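PDB 4Q1Z: putative lipoprotein from Bacteroides thetaiotaomicron, which is of unknown function but is a two-domain DUF4876-family protein, probably a lipid-modified one held at a membrane of this gut bacterium. Local coordinates for residues 106-115 / 307-315; 279-287 / 296-304. All coordinates share one frame; numbering follows the deposited sequence.

Interaction 1 (106-115 / 307-315); sequences SPLIFKEIYY and VLDAVEAVN
Asp309 reaches from strand 309-312 to the backbone of strand 108-114, and its side chain makes the direct hydrogen bond of the contact. Its CB lies 3.7 Å from Leu108 O. With CG anti to the backbone N (chi1 -163°), the carboxylate is carried across to strand 108-114, where CG comes against Ile109 CG2. At the tip, OD1 stays near that same methyl, while OD2 accepts the amide hydrogen of Phe110 N at 2.7 Å. This bond is almost straight, 177° at the hydrogen, and uses the anti lone pair of OD2. The same oxygen lies at the edge of the Phe110 ring, whose plane is turned 39° from that of the carboxylate, and it also forms a salt bridge with Arg347 of strand 344-347.

Apolar side chains meet on both sides of this bond along the strands. Leu108 CD2 touches Leu308 CD1 at 4.0 Å. In the other direction Val311 CG2 packs 3.7 Å from Phe110 CD2, and Ile113 CD1 meets Val311 tip to tip. Tyr115 then sets CE2 3.8 Å from Ala313 CB. A water hydrogen-bonded to Tyr115 OH, in the plane of the ring, donates to Val314 O 2.7 Å away.

The strands run at an acute angle to each other and pack through side chains, as layers of a beta structure do, while Phe110 also touches Tyr266 and Ile268 of strand 265-269. A buried carboxylate shared between a main-chain amide and an arginine would probably remain ionised, its hydrogen bond to Phe110 N joining it to strand 108-114 and its salt bridge to Arg347 joining it to strand 344-347.

Interaction 2 (279-287 / 296-304); sequences PVNDENMKT and NVYYAKIPI
Lys301 lies across the turn before strand 286-287, its side chain extended beyond CG. With CG beside its own backbone N (chi1 -74°), the chain passes Met285 O and brings NZ to Asn284 O, a 2.9 Å hydrogen bond made from above the carbonyl plane. Its CE packs 3.7 Å from Thr287 CG2, the two side chains crossing at about a right angle. Met285, a selenomethionine bent at chi2 and chi3, brings SE to 4.0 Å from Lys301 CB. NZ also forms a salt bridge with Asp168, so an alanine at Lys301 would probably leave that carboxylate and Asn284 O without their shared partner and open a gap beside Thr287 CG2.

Lys286 leaves the opposite face of the strand. Its CG stands between the backbone N and the carbonyl carbon (chi1 59°), and the chain bends at chi3, passing CD 3.8 Å from Tyr298 CD1 before NZ bonds to Gly247 O and, weakly, to Val280 O. On this face Pro279 CB rests 3.5 Å from Ala300 CB.

The backbones form a short antiparallel hairpin. Thr287 and Tyr299 are its hydrogen-bonded pair, with Thr287 N to Tyr299 O at 3.0 Å and the return bond shorter; Lys286 and Ala300 are the non-hydrogen-bonded pair. Lys301 N to Met285 O, 2.7 Å, continues the pairing into the 3-10 turn. An Asx turn, Asp282 OD1 accepting from Asn284 N, shapes the approach to that turn.

Strand 286-287 edges a three-stranded antiparallel sheet in which 299-303 is central and 172-175 lies beyond it, while Phe244 of strand 238-245 packs on Pro279 and Ala300.

Strand 299-303 is followed after a short connection by strand 307-312, and the two contacts touch where Ile302 CG2 packs against Val307 CG2, although their centres are 22 Å apart. Interaction 1 is buried near the middle of the chain and joins segments far apart in sequence; interaction 2, nested inside the loop closed by interaction 1, is a local hairpin near the periphery and only partly buried. They hold different elements: strands of the large mixed sheet in one, the edge of a small three-stranded sheet in the other. Interaction 1 relies on apolar side chains and one shared carboxylate, whereas interaction 2 combines main-chain pairing with long lysine chains.

Interaction 1 (106-115 / 307-315)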
ATOM      1  N   SER A 106      -7.956  -1.493   1.890  1.00 55.19           N
ATOM      2  CA  SER A 106      -7.198  -1.298   0.646  1.00 52.96           C
ATOM      3  C   SER A 106      -6.126  -2.403   0.570  1.00 54.65           C
ATOM      4  O   SER A 106      -5.303  -2.523   1.472  1.00 54.77           O
ATOM      5  CB  SER A 106      -6.599   0.094   0.564  1.00 53.90           C
ATOM      6  OG  SER A 106      -6.224   0.335  -0.778  1.00 65.71           O
ATOM      7  N   PRO A 107      -6.220  -3.299  -0.430  1.00 48.51           N
ATOM      8  CA  PRO A 107      -5.338  -4.473  -0.470  1.00 48.76           C
ATOM      9  C   PRO A 107      -3.795  -4.256  -0.444  1.00 54.61           C
ATOM     10  O   PRO A 107      -3.105  -4.969   0.310  1.00 55.89           O
ATOM     11  CB  PRO A 107      -5.747  -5.145  -1.780  1.00 50.55           C
ATOM     12  CG  PRO A 107      -6.507  -4.089  -2.559  1.00 52.80           C
ATOM     13  CD  PRO A 107      -7.213  -3.343  -1.524  1.00 48.36           C
ATOM     14  N   LEU A 108      -3.234  -3.372  -1.306  1.00 48.47           N
ATOM     15  CA  LEU A 108      -1.784  -3.200  -1.367  1.00 46.03           C
ATOM     16  C   LEU A 108      -1.458  -1.741  -1.278  1.00 48.25           C
ATOM     17  O   LEU A 108      -1.701  -0.982  -2.221  1.00 47.32           O
ATOM     18  CB  LEU A 108      -1.238  -3.848  -2.643  1.00 45.51           C
ATOM     19  CG  LEU A 108       0.279  -3.855  -2.804  1.00 47.51           C
ATOM     20  CD1 LEU A 108       0.934  -4.756  -1.790  1.00 45.88           C
ATOM     21  CD2 LEU A 108       0.656  -4.140  -4.245  1.00 46.04           C
ATOM     22  N   ILE A 109      -0.936  -1.327  -0.115  1.00 45.99           N
ATOM     23  CA  ILE A 109      -0.720   0.104   0.155  1.00 44.98           C
ATOM     24  C   ILE A 109       0.722   0.460   0.532  1.00 49.67           C
ATOM     25  O   ILE A 109       1.521  -0.415   0.890  1.00 49.76           O
ATOM     26  CB  ILE A 109      -1.726   0.618   1.254  1.00 46.87           C
ATOM     27  CG1 ILE A 109      -1.818  -0.276   2.524  1.00 47.41           C
ATOM     28  CG2 ILE A 109      -3.112   0.823   0.665  1.00 44.37           C
ATOM     29  CD1 ILE A 109      -0.756  -0.056   3.667  1.00 50.20           C
ATOM     30  N   PHE A 110       1.027   1.775   0.449  1.00 45.34           N
ATOM     31  CA  PHE A 110       2.276   2.423   0.881  1.00 44.03           C
ATOM     32  C   PHE A 110       2.209   2.511   2.393  1.00 49.00           C
ATOM     33  O   PHE A 110       1.374   3.250   2.920  1.00 49.50           O
ATOM     34  CB  PHE A 110       2.406   3.830   0.251  1.00 44.50           C
ATOM     35  CG  PHE A 110       2.955   3.881  -1.161  1.00 45.36           C
ATOM     36  CD1 PHE A 110       4.306   3.628  -1.413  1.00 48.71           C
ATOM     37  CD2 PHE A 110       2.143   4.256  -2.228  1.00 44.55           C
ATOM     38  CE1 PHE A 110       4.814   3.692  -2.718  1.00 49.03           C
ATOM     39  CE2 PHE A 110       2.650   4.315  -3.528  1.00 46.47           C
ATOM     40  CZ  PHE A 110       3.980   4.028  -3.767  1.00 45.66           C
ATOM     41  N   LYS A 111       3.004   1.714   3.095  1.00 45.27           N
ATOM     42  CA  LYS A 111       2.973   1.670   4.569  1.00 45.70           C
ATOM     43  C   LYS A 111       3.839   2.801   5.222  1.00 50.51           C
ATOM     44  O   LYS A 111       3.442   3.425   6.213  1.00 48.07           O
ATOM     45  CB  LYS A 111       3.452   0.277   5.031  1.00 46.45           C
ATOM     46  CG  LYS A 111       3.301   0.002   6.509  1.00 49.76           C
ATOM     47  CD  LYS A 111       3.760  -1.411   6.828  1.00 52.23           C
ATOM     48  CE  LYS A 111       4.287  -1.547   8.227  1.00 60.93           C
ATOM     49  NZ  LYS A 111       5.474  -0.697   8.454  1.00 73.99           N
ATOM     50  N   GLU A 112       5.054   2.986   4.697  1.00 48.41           N
ATOM     51  CA  GLU A 112       6.032   3.939   5.188  1.00 47.71           C
ATOM     52  C   GLU A 112       6.825   4.429   4.010  1.00 50.30           C
ATOM     53  O   GLU A 112       7.163   3.615   3.143  1.00 48.84           O
ATOM     54  CB  GLU A 112       6.944   3.268   6.243  1.00 49.79           C
ATOM     55  CG  GLU A 112       8.007   4.185   6.847  1.00 55.02           C
ATOM     56  CD  GLU A 112       8.095   4.201   8.364  1.00 66.42           C
ATOM     57  OE1 GLU A 112       7.435   3.362   9.018  1.00 57.26           O
ATOM     58  OE2 GLU A 112       8.810   5.079   8.899  1.00 58.14           O
ATOM     59  N   ILE A 113       7.109   5.761   3.970  1.00 46.58           N
ATOM     60  CA  ILE A 113       7.890   6.427   2.919  1.00 45.88           C
ATOM     61  C   ILE A 113       8.885   7.429   3.549  1.00 49.48           C
ATOM     62  O   ILE A 113       8.500   8.249   4.393  1.00 48.06           O
ATOM     63  CB  ILE A 113       6.963   7.134   1.851  1.00 48.06           C
ATOM     64  CG1 ILE A 113       5.916   6.157   1.234  1.00 47.24           C
ATOM     65  CG2 ILE A 113       7.807   7.820   0.757  1.00 46.99           C
ATOM     66  CD1 ILE A 113       4.786   6.803   0.370  1.00 52.10           C
ATOM     67  N   TYR A 114      10.166   7.366   3.121  1.00 46.26           N
ATOM     68  CA  TYR A 114      11.204   8.294   3.570  1.00 45.20           C
ATOM     69  C   TYR A 114      11.869   8.870   2.329  1.00 49.13           C
ATOM     70  O   TYR A 114      12.385   8.112   1.519  1.00 48.43           O
ATOM     71  CB  TYR A 114      12.171   7.603   4.525  1.00 46.66           C
ATOM     72  CG  TYR A 114      13.412   8.398   4.869  1.00 48.51           C
ATOM     73  CD1 TYR A 114      13.322   9.717   5.327  1.00 49.86           C
ATOM     74  CD2 TYR A 114      14.671   7.812   4.817  1.00 48.86           C
ATOM     75  CE1 TYR A 114      14.462  10.434   5.688  1.00 48.08           C
ATOM     76  CE2 TYR A 114      15.811   8.525   5.158  1.00 49.75           C
ATOM     77  CZ  TYR A 114      15.704   9.839   5.578  1.00 54.04           C
ATOM     78  OH  TYR A 114      16.842  10.527   5.908  1.00 58.88           O
ATOM     79  N   TYR A 115      11.791  10.207   2.143  1.00 46.66           N
ATOM     80  CA  TYR A 115      12.236  10.887   0.909  1.00 44.81           C
ATOM     81  C   TYR A 115      13.094  12.163   1.052  1.00 46.02           C
ATOM     82  O   TYR A 115      13.656  12.606   0.044  1.00 44.86           O
ATOM     83  CB  TYR A 115      10.978  11.309   0.099  1.00 44.42           C
ATOM     84  CG  TYR A 115      10.017  12.236   0.834  1.00 44.84           C
ATOM     85  CD1 TYR A 115      10.261  13.608   0.914  1.00 45.90           C
ATOM     86  CD2 TYR A 115       8.836  11.751   1.399  1.00 45.00           C
ATOM     87  CE1 TYR A 115       9.411  14.454   1.621  1.00 44.23           C
ATOM     88  CE2 TYR A 115       7.959  12.596   2.079  1.00 45.98           C
ATOM     89  CZ  TYR A 115       8.245  13.954   2.177  1.00 51.30           C
ATOM     90  OH  TYR A 115       7.398  14.819   2.832  1.00 45.25           O
ATOM     91  N   VAL A 307      -4.629   2.277 -10.610  1.00 47.95           N
ATOM     92  CA  VAL A 307      -3.929   2.646  -9.398  1.00 47.59           C
ATOM     93  C   VAL A 307      -4.446   1.862  -8.150  1.00 53.31           C
ATOM     94  O   VAL A 307      -5.624   1.880  -7.821  1.00 54.00           O
ATOM     95  CB  VAL A 307      -3.915   4.191  -9.193  1.00 49.70           C
ATOM     96  CG1 VAL A 307      -3.125   4.576  -7.950  1.00 48.35           C
ATOM     97  CG2 VAL A 307      -3.318   4.887 -10.411  1.00 49.01           C
ATOM     98  N   LEU A 308      -3.497   1.198  -7.460  1.00 49.89           N
ATOM     99  CA  LEU A 308      -3.659   0.415  -6.233  1.00 48.24           C
ATOM    100  C   LEU A 308      -3.508   1.330  -4.999  1.00 52.15           C
ATOM    101  O   LEU A 308      -4.286   1.190  -4.043  1.00 52.85           O
ATOM    102  CB  LEU A 308      -2.622  -0.724  -6.211  1.00 47.34           C
ATOM    103  CG  LEU A 308      -2.851  -1.880  -7.180  1.00 50.48           C
ATOM    104  CD1 LEU A 308      -1.697  -2.827  -7.170  1.00 49.07           C
ATOM    105  CD2 LEU A 308      -4.108  -2.642  -6.838  1.00 54.16           C
ATOM    106  N   ASP A 309      -2.513   2.276  -5.030  1.00 46.11           N
ATOM    107  CA  ASP A 309      -2.322   3.281  -3.979  1.00 45.02           C
ATOM    108  C   ASP A 309      -1.578   4.505  -4.526  1.00 48.31           C
ATOM    109  O   ASP A 309      -0.704   4.366  -5.377  1.00 49.54           O
ATOM    110  CB  ASP A 309      -1.604   2.716  -2.720  1.00 46.37           C
ATOM    111  CG  ASP A 309      -1.714   3.560  -1.424  1.00 49.19           C
ATOM    112  OD1 ASP A 309      -2.701   4.306  -1.270  1.00 47.47           O
ATOM    113  OD2 ASP A 309      -0.867   3.390  -0.534  1.00 54.16           O
ATOM    114  N   ALA A 310      -1.912   5.692  -3.997  1.00 43.41           N
ATOM    115  CA  ALA A 310      -1.305   6.981  -4.322  1.00 42.10           C
ATOM    116  C   ALA A 310      -1.070   7.801  -3.067  1.00 43.74           C
ATOM    117  O   ALA A 310      -1.915   7.819  -2.181  1.00 42.38           O
ATOM    118  CB  ALA A 310      -2.193   7.746  -5.279  1.00 43.12           C
ATOM    119  N   VAL A 311       0.102   8.443  -2.962  1.00 41.55           N
ATOM    120  CA  VAL A 311       0.483   9.296  -1.821  1.00 40.97           C
ATOM    121  C   VAL A 311       1.016  10.633  -2.343  1.00 45.15           C
ATOM    122  O   VAL A 311       2.048  10.675  -3.028  1.00 46.38           O
ATOM    123  CB  VAL A 311       1.506   8.622  -0.852  1.00 43.84           C
ATOM    124  CG1 VAL A 311       1.824   9.528   0.349  1.00 42.67           C
ATOM    125  CG2 VAL A 311       0.998   7.267  -0.382  1.00 43.61           C
ATOM    126  N   GLU A 312       0.337  11.726  -1.974  1.00 40.95           N
ATOM    127  CA  GLU A 312       0.748  13.083  -2.356  1.00 39.34           C
ATOM    128  C   GLU A 312       1.588  13.712  -1.265  1.00 43.65           C
ATOM    129  O   GLU A 312       1.031  14.260  -0.317  1.00 42.00           O
ATOM    130  CB  GLU A 312      -0.483  13.973  -2.655  1.00 39.99           C
ATOM    131  CG  GLU A 312      -0.155  15.391  -3.092  1.00 43.17           C
ATOM    132  CD  GLU A 312      -0.380  15.663  -4.563  1.00 60.68           C
ATOM    133  OE1 GLU A 312      -1.528  15.465  -5.021  1.00 48.56           O
ATOM    134  OE2 GLU A 312       0.573  16.103  -5.252  1.00 46.79           O
ATOM    135  N   ALA A 313       2.926  13.692  -1.410  1.00 42.01           N
ATOM    136  CA  ALA A 313       3.753  14.412  -0.439  1.00 41.97           C
ATOM    137  C   ALA A 313       4.140  15.746  -1.054  1.00 46.91           C
ATOM    138  O   ALA A 313       4.236  15.874  -2.292  1.00 44.98           O
ATOM    139  CB  ALA A 313       4.970  13.609  -0.004  1.00 42.64           C
ATOM    140  N   VAL A 314       4.221  16.777  -0.185  1.00 44.44           N
ATOM    141  CA  VAL A 314       4.509  18.170  -0.539  1.00 42.93           C
ATOM    142  C   VAL A 314       5.466  18.782   0.501  1.00 50.09           C
ATOM    143  O   VAL A 314       5.754  18.152   1.525  1.00 50.93           O
ATOM    144  CB  VAL A 314       3.217  19.025  -0.680  1.00 44.93           C
ATOM    145  CG1 VAL A 314       2.348  18.588  -1.868  1.00 43.44           C
ATOM    146  CG2 VAL A 314       2.425  19.071   0.623  1.00 44.24           C
ATOM    147  N   ASN A 315       5.965  20.006   0.205  1.00 47.84           N
ATOM    148  CA  ASN A 315       6.915  20.801   0.989  1.00 48.87           C
ATOM    149  C   ASN A 315       6.479  20.987   2.431  1.00 55.47           C
ATOM    150  O   ASN A 315       7.264  20.750   3.335  1.00 55.09           O
ATOM    151  CB  ASN A 315       7.109  22.192   0.353  1.00 47.78           C
ATOM    152  CG  ASN A 315       7.561  22.245  -1.083  1.00 54.05           C
ATOM    153  OD1 ASN A 315       7.030  21.581  -1.974  1.00 49.47           O
ATOM    154  ND2 ASN A 315       8.495  23.122  -1.349  1.00 45.63           N
TER
HETATM  155  O   HOH W   1      -5.752   2.954  -2.660  1.00 41.68           O
HETATM  156  O   HOH W   2       7.873  17.461   3.055  1.00 39.90           O

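Interaction 2 (279-287 / 296-304)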
ATOM      1  N   PRO A 279       3.461   3.156 -22.478  1.00 48.58           N
ATOM      2  CA  PRO A 279       3.694   4.617 -22.593  1.00 48.13           C
ATOM      3  C   PRO A 279       4.870   5.005 -23.512  1.00 51.00           C
ATOM      4  O   PRO A 279       4.990   6.168 -23.914  1.00 50.54           O
ATOM      5  CB  PRO A 279       3.964   5.041 -21.142  1.00 48.68           C
ATOM      6  CG  PRO A 279       4.545   3.809 -20.500  1.00 52.33           C
ATOM      7  CD  PRO A 279       3.734   2.679 -21.104  1.00 48.74           C
ATOM      8  N   VAL A 280       5.719   4.030 -23.864  1.00 46.46           N
ATOM      9  CA  VAL A 280       6.894   4.242 -24.707  1.00 45.50           C
ATOM     10  C   VAL A 280       6.508   4.181 -26.193  1.00 51.58           C
ATOM     11  O   VAL A 280       6.848   5.093 -26.939  1.00 52.46           O
ATOM     12  CB  VAL A 280       7.992   3.217 -24.339  1.00 48.34           C
ATOM     13  CG1 VAL A 280       9.183   3.285 -25.297  1.00 48.25           C
ATOM     14  CG2 VAL A 280       8.438   3.413 -22.885  1.00 47.20           C
ATOM     15  N   ASN A 281       5.799   3.135 -26.618  1.00 49.09           N
ATOM     16  CA  ASN A 281       5.464   2.941 -28.026  1.00 50.63           C
ATOM     17  C   ASN A 281       4.061   3.395 -28.395  1.00 56.93           C
ATOM     18  O   ASN A 281       3.837   3.711 -29.565  1.00 58.42           O
ATOM     19  CB  ASN A 281       5.649   1.479 -28.421  1.00 51.14           C
ATOM     20  CG  ASN A 281       7.025   0.986 -28.117  1.00 60.65           C
ATOM     21  OD1 ASN A 281       8.014   1.484 -28.662  1.00 49.31           O
ATOM     22  ND2 ASN A 281       7.126   0.119 -27.116  1.00 53.13           N
ATOM     23  N   ASP A 282       3.109   3.392 -27.441  1.00 53.16           N
ATOM     24  CA  ASP A 282       1.765   3.880 -27.747  1.00 53.33           C
ATOM     25  C   ASP A 282       1.750   5.400 -27.486  1.00 54.73           C
ATOM     26  O   ASP A 282       1.894   5.831 -26.331  1.00 50.96           O
ATOM     27  CB  ASP A 282       0.674   3.129 -26.945  1.00 54.27           C
ATOM     28  CG  ASP A 282      -0.751   3.569 -27.239  1.00 57.34           C
ATOM     29  OD1 ASP A 282      -0.961   4.279 -28.252  1.00 58.18           O
ATOM     30  OD2 ASP A 282      -1.653   3.212 -26.459  1.00 58.49           O
ATOM     31  N   GLU A 283       1.626   6.195 -28.582  1.00 51.81           N
ATOM     32  CA  GLU A 283       1.644   7.667 -28.564  1.00 50.57           C
ATOM     33  C   GLU A 283       0.424   8.203 -27.816  1.00 53.52           C
ATOM     34  O   GLU A 283       0.476   9.296 -27.258  1.00 53.73           O
ATOM     35  CB  GLU A 283       1.737   8.246 -29.997  1.00 53.41           C
ATOM     36  CG  GLU A 283       3.157   8.366 -30.551  1.00 61.21           C
ATOM     37  CD  GLU A 283       3.313   8.857 -31.986  1.00 88.66           C
ATOM     38  OE1 GLU A 283       2.673   9.871 -32.355  1.00 98.88           O
ATOM     39  OE2 GLU A 283       4.093   8.235 -32.743  1.00 83.52           O
ATOM     40  N   ASN A 284      -0.652   7.402 -27.736  1.00 49.71           N
ATOM     41  CA  ASN A 284      -1.857   7.771 -26.992  1.00 48.12           C
ATOM     42  C   ASN A 284      -1.616   7.713 -25.483  1.00 52.63           C
ATOM     43  O   ASN A 284      -2.396   8.303 -24.731  1.00 54.62           O
ATOM     44  CB  ASN A 284      -3.012   6.850 -27.377  1.00 45.20           C
ATOM     45  CG  ASN A 284      -3.411   6.966 -28.828  1.00 63.93           C
ATOM     46  OD1 ASN A 284      -3.766   8.039 -29.319  1.00 59.94           O
ATOM     47  ND2 ASN A 284      -3.370   5.857 -29.550  1.00 53.86           N
HETATM   48  N   MSE A 285      -0.562   6.966 -25.032  1.00 46.74           N
HETATM   49  CA  MSE A 285      -0.199   6.774 -23.622  1.00 42.51           C
HETATM   50  C   MSE A 285       0.927   7.718 -23.166  1.00 48.79           C
HETATM   51  O   MSE A 285       1.426   7.584 -22.042  1.00 49.07           O
HETATM   52  CB  MSE A 285       0.171   5.312 -23.332  1.00 42.72           C
HETATM   53  CG  MSE A 285      -1.053   4.410 -23.051  1.00 47.91           C
HETATM   54 SE   MSE A 285      -2.563   5.213 -22.027  0.75 50.19          SE
HETATM   55  CE  MSE A 285      -3.824   5.102 -23.331  1.00 47.84           C
ATOM     56  N   LYS A 286       1.317   8.679 -24.010  1.00 46.10           N
ATOM     57  CA  LYS A 286       2.347   9.624 -23.604  1.00 45.80           C
ATOM     58  C   LYS A 286       2.040  11.025 -24.125  1.00 52.74           C
ATOM     59  O   LYS A 286       1.427  11.160 -25.183  1.00 55.00           O
ATOM     60  CB  LYS A 286       3.748   9.171 -24.011  1.00 47.05           C
ATOM     61  CG  LYS A 286       3.959   8.970 -25.508  1.00 51.31           C
ATOM     62  CD  LYS A 286       5.404   9.105 -25.789  1.00 48.47           C
ATOM     63  CE  LYS A 286       5.880   8.095 -26.750  1.00 49.04           C
ATOM     64  NZ  LYS A 286       7.348   8.247 -26.952  1.00 61.76           N
ATOM     65  N   THR A 287       2.441  12.064 -23.363  1.00 48.94           N
ATOM     66  CA  THR A 287       2.195  13.459 -23.745  1.00 49.51           C
ATOM     67  C   THR A 287       3.214  14.448 -23.139  1.00 53.31           C
ATOM     68  O   THR A 287       3.830  14.200 -22.086  1.00 52.09           O
ATOM     69  CB  THR A 287       0.753  13.880 -23.321  1.00 59.38           C
ATOM     70  OG1 THR A 287       0.508  15.230 -23.726  1.00 59.64           O
ATOM     71  CG2 THR A 287       0.497  13.742 -21.803  1.00 57.15           C
ATOM     72  N   ASN A 296       9.788  19.056 -25.103  1.00 59.76           N
ATOM     73  CA  ASN A 296      10.113  17.737 -25.648  1.00 59.16           C
ATOM     74  C   ASN A 296      10.148  16.694 -24.497  1.00 59.29           C
ATOM     75  O   ASN A 296      10.588  15.548 -24.678  1.00 60.02           O
ATOM     76  CB  ASN A 296      11.434  17.791 -26.428  1.00 61.86           C
ATOM     77  CG  ASN A 296      11.315  18.505 -27.760  1.00 93.76           C
ATOM     78  OD1 ASN A 296      10.649  18.029 -28.696  1.00 95.08           O
ATOM     79  ND2 ASN A 296      11.943  19.676 -27.875  1.00 82.50           N
ATOM     80  N   VAL A 297       9.636  17.097 -23.321  1.00 51.00           N
ATOM     81  CA  VAL A 297       9.573  16.253 -22.138  1.00 48.78           C
ATOM     82  C   VAL A 297       8.178  15.604 -22.131  1.00 50.97           C
ATOM     83  O   VAL A 297       7.151  16.281 -22.118  1.00 49.23           O
ATOM     84  CB  VAL A 297       9.941  17.019 -20.835  1.00 51.37           C
ATOM     85  CG1 VAL A 297       9.921  16.093 -19.635  1.00 49.31           C
ATOM     86  CG2 VAL A 297      11.326  17.669 -20.965  1.00 51.46           C
ATOM     87  N   TYR A 298       8.194  14.272 -22.240  1.00 47.50           N
ATOM     88  CA  TYR A 298       7.079  13.358 -22.344  1.00 46.21           C
ATOM     89  C   TYR A 298       6.829  12.688 -21.025  1.00 51.52           C
ATOM     90  O   TYR A 298       7.776  12.328 -20.302  1.00 50.69           O
ATOM     91  CB  TYR A 298       7.328  12.311 -23.449  1.00 46.87           C
ATOM     92  CG  TYR A 298       7.057  12.853 -24.835  1.00 48.88           C
ATOM     93  CD1 TYR A 298       5.774  12.829 -25.375  1.00 50.97           C
ATOM     94  CD2 TYR A 298       8.071  13.439 -25.588  1.00 50.43           C
ATOM     95  CE1 TYR A 298       5.505  13.370 -26.630  1.00 52.40           C
ATOM     96  CE2 TYR A 298       7.816  13.986 -26.845  1.00 52.52           C
ATOM     97  CZ  TYR A 298       6.530  13.947 -27.367  1.00 62.31           C
ATOM     98  OH  TYR A 298       6.264  14.486 -28.615  1.00 63.63           O
ATOM     99  N   TYR A 299       5.526  12.556 -20.699  1.00 47.62           N
ATOM    100  CA  TYR A 299       5.035  11.955 -19.466  1.00 45.28           C
ATOM    101  C   TYR A 299       4.174  10.776 -19.793  1.00 49.02           C
ATOM    102  O   TYR A 299       3.601  10.716 -20.887  1.00 50.72           O
ATOM    103  CB  TYR A 299       4.295  13.007 -18.638  1.00 45.29           C
ATOM    104  CG  TYR A 299       5.217  14.151 -18.256  1.00 45.40           C
ATOM    105  CD1 TYR A 299       6.329  13.935 -17.437  1.00 45.66           C
ATOM    106  CD2 TYR A 299       5.045  15.421 -18.797  1.00 45.82           C
ATOM    107  CE1 TYR A 299       7.211  14.962 -17.134  1.00 42.62           C
ATOM    108  CE2 TYR A 299       5.906  16.465 -18.471  1.00 45.96           C
ATOM    109  CZ  TYR A 299       6.976  16.230 -17.625  1.00 49.51           C
ATOM    110  OH  TYR A 299       7.821  17.244 -17.276  1.00 53.12           O
ATOM    111  N   ALA A 300       4.164   9.779 -18.913  1.00 45.12           N
ATOM    112  CA  ALA A 300       3.381   8.558 -19.184  1.00 45.08           C
ATOM    113  C   ALA A 300       1.998   8.719 -18.654  1.00 48.03           C
ATOM    114  O   ALA A 300       1.821   9.189 -17.532  1.00 46.35           O
ATOM    115  CB  ALA A 300       4.048   7.341 -18.555  1.00 45.34           C
ATOM    116  N   LYS A 301       1.006   8.364 -19.472  1.00 47.27           N
ATOM    117  CA  LYS A 301      -0.406   8.444 -19.099  1.00 46.44           C
ATOM    118  C   LYS A 301      -0.752   7.219 -18.295  1.00 48.39           C
ATOM    119  O   LYS A 301      -0.829   6.120 -18.836  1.00 48.36           O
ATOM    120  CB  LYS A 301      -1.318   8.610 -20.329  1.00 48.00           C
ATOM    121  CG  LYS A 301      -1.250  10.001 -20.935  1.00 39.01           C
ATOM    122  CD  LYS A 301      -2.225  10.082 -22.089  1.00 46.97           C
ATOM    123  CE  LYS A 301      -1.772  11.083 -23.133  1.00 52.34           C
ATOM    124  NZ  LYS A 301      -2.699  11.153 -24.291  1.00 48.12           N
ATOM    125  N   ILE A 302      -0.885   7.404 -16.981  1.00 44.31           N
ATOM    126  CA  ILE A 302      -1.206   6.323 -16.054  1.00 43.48           C
ATOM    127  C   ILE A 302      -2.726   6.299 -15.826  1.00 50.10           C
ATOM    128  O   ILE A 302      -3.247   7.226 -15.199  1.00 49.54           O
ATOM    129  CB  ILE A 302      -0.403   6.476 -14.732  1.00 44.47           C
ATOM    130  CG1 ILE A 302       1.132   6.354 -14.998  1.00 43.73           C
ATOM    131  CG2 ILE A 302      -0.888   5.491 -13.640  1.00 42.38           C
ATOM    132  CD1 ILE A 302       1.989   7.020 -13.979  1.00 43.11           C
ATOM    133  N   PRO A 303      -3.462   5.260 -16.306  1.00 47.40           N
ATOM    134  CA  PRO A 303      -4.908   5.200 -16.037  1.00 47.49           C
ATOM    135  C   PRO A 303      -5.196   5.133 -14.536  1.00 52.01           C
ATOM    136  O   PRO A 303      -4.704   4.245 -13.818  1.00 51.16           O
ATOM    137  CB  PRO A 303      -5.343   3.919 -16.772  1.00 49.38           C
ATOM    138  CG  PRO A 303      -4.305   3.759 -17.856  1.00 53.64           C
ATOM    139  CD  PRO A 303      -3.045   4.097 -17.107  1.00 48.87           C
ATOM    140  N   ILE A 304      -5.976   6.109 -14.063  1.00 49.25           N
ATOM    141  CA  ILE A 304      -6.437   6.242 -12.675  1.00 49.28           C
ATOM    142  C   ILE A 304      -7.114   4.917 -12.191  1.00 54.80           C
ATOM    143  O   ILE A 304      -6.958   4.528 -11.033  1.00 54.86           O
ATOM    144  CB  ILE A 304      -7.392   7.477 -12.595  1.00 52.16           C
ATOM    145  CG1 ILE A 304      -6.580   8.779 -12.431  1.00 52.08           C
ATOM    146  CG2 ILE A 304      -8.471   7.344 -11.526  1.00 50.91           C
ATOM    147  CD1 ILE A 304      -7.362  10.076 -12.828  1.00 60.51           C
TER